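Local coordinates for uncharacterized protein MG296 homolog (Mycoplasma pneumoniae, PDB 2I15), which is of unknown function but is an all-alpha protein that packs against other copies of itself in the crystal, at the interface of chains A and B. Numbering follows the deposited sequence. Chains: chain A/B, Hypothetical protein MG296 homolog.

The interface of chains A and B. Residues chain A 92-93, 96, 130; chain B 8, 10-11.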
# COMPACT_ATOMS: atom_id res chain seq x y z
N VAL A 92 -5.43 1.53 -16.21
CA VAL A 92 -5.85 2.77 -15.57
C VAL A 92 -5.72 2.79 -14.03
O VAL A 92 -5.31 3.80 -13.44
CB VAL A 92 -7.30 3.09 -15.93
CG1 VAL A 92 -8.18 1.86 -15.69
CG2 VAL A 92 -7.81 4.25 -15.10
N LYS A 93 -6.07 1.68 -13.39
CA LYS A 93 -6.01 1.60 -11.93
C LYS A 93 -4.60 1.67 -11.36
O LYS A 93 -4.34 2.43 -10.42
CB LYS A 93 -6.68 0.31 -11.44
CG LYS A 93 -7.59 0.49 -10.24
CD LYS A 93 -9.04 0.71 -10.67
CE LYS A 93 -9.21 1.99 -11.48
NZ LYS A 93 -10.59 2.13 -12.04
N CYS A 96 -3.12 5.17 -11.49
CA CYS A 96 -3.74 6.04 -10.50
C CYS A 96 -3.36 5.59 -9.10
O CYS A 96 -3.34 6.39 -8.16
CB CYS A 96 -5.26 6.00 -10.62
SG CYS A 96 -5.91 6.89 -12.01
N GLY A 130 -10.70 4.94 -9.33
CA GLY A 130 -10.58 3.56 -8.89
C GLY A 130 -9.29 3.30 -8.12
O GLY A 130 -8.38 2.68 -8.65
N LYS B 8 -3.81 9.67 -19.54
CA LYS B 8 -5.07 9.05 -19.18
C LYS B 8 -6.00 10.04 -18.48
O LYS B 8 -5.56 10.84 -17.64
CB LYS B 8 -4.81 7.85 -18.26
CG LYS B 8 -3.68 6.97 -18.72
CD LYS B 8 -3.12 6.14 -17.58
CE LYS B 8 -3.82 4.80 -17.48
NZ LYS B 8 -3.36 3.91 -18.57
N GLN B 10 -8.44 9.46 -16.29
CA GLN B 10 -8.61 9.18 -14.87
C GLN B 10 -7.43 9.76 -14.10
O GLN B 10 -7.60 10.29 -13.00
CB GLN B 10 -8.72 7.67 -14.60
CG GLN B 10 -9.08 7.36 -13.15
CD GLN B 10 -9.21 5.87 -12.86
OE1 GLN B 10 -9.97 5.16 -13.54
NE2 GLN B 10 -8.49 5.39 -11.84
N LEU B 11 -6.23 9.66 -14.68
CA LEU B 11 -5.04 10.17 -14.02
C LEU B 11 -5.22 11.67 -13.89
O LEU B 11 -5.24 12.22 -12.79
CB LEU B 11 -3.79 9.87 -14.85
CG LEU B 11 -2.56 9.30 -14.13
CD1 LEU B 11 -1.31 10.01 -14.61
CD2 LEU B 11 -2.70 9.43 -12.62
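B:Gln10 reaches across to A:Val92 and A:Cys96, and its side chain carries most of this contact between two copies of the protein. Apolar packing dominates. The aliphatic stem of B:Gln10 lies against the A:Cys96 thiol, with CG 3.4 Å from SG. CG is anti to the backbone N (chi1 -172°). With chi2 at 179° the chain is extended and brings the amide to A:Val92 and A:Cys96. The CG2 methyl of A:Val92 meets this stem crosswise, the two side chains lying at about a right angle. CG2 is 3.6 Å from CB of B:Gln10; its approach to the amide is too short to be reliable. On a neighbouring part of A:Val92, the CE methylene of B:Lys8 rests 3.4 Å from CA. B:Leu11 adds a looser contact, its CA 3.9 Å from SG of A:Cys96.

Polar contacts are few and weak. NZ of A:Lys93, the side-chain amine, may give a weak hydrogen bond to the amide oxygen OE1 of B:Gln10 at 3.4 Å, but this lysine is poorly ordered. The amide nitrogen NE2 of B:Gln10 lies 3.0 Å from SG of A:Cys96 and 3.4 Å from the backbone N of A:Gly130. Neither approach counts as a hydrogen bond, and at A:Gly130 two donors face each other. OE1 and NE2 may be hard to tell apart at this resolution. Within chain A, the A:Cys96 thiol makes a weak hydrogen bond to the backbone O of A:Val92, one turn earlier.

Helix 9-23 of chain B packs among the helices of chain A. The patch joins its start, and B:Lys8 in the loop just before it, to the start of helix 92-113 and to A:Gly130 just after helix 120-128. The interface is asymmetric, and the structure alone does not show whether it is biological.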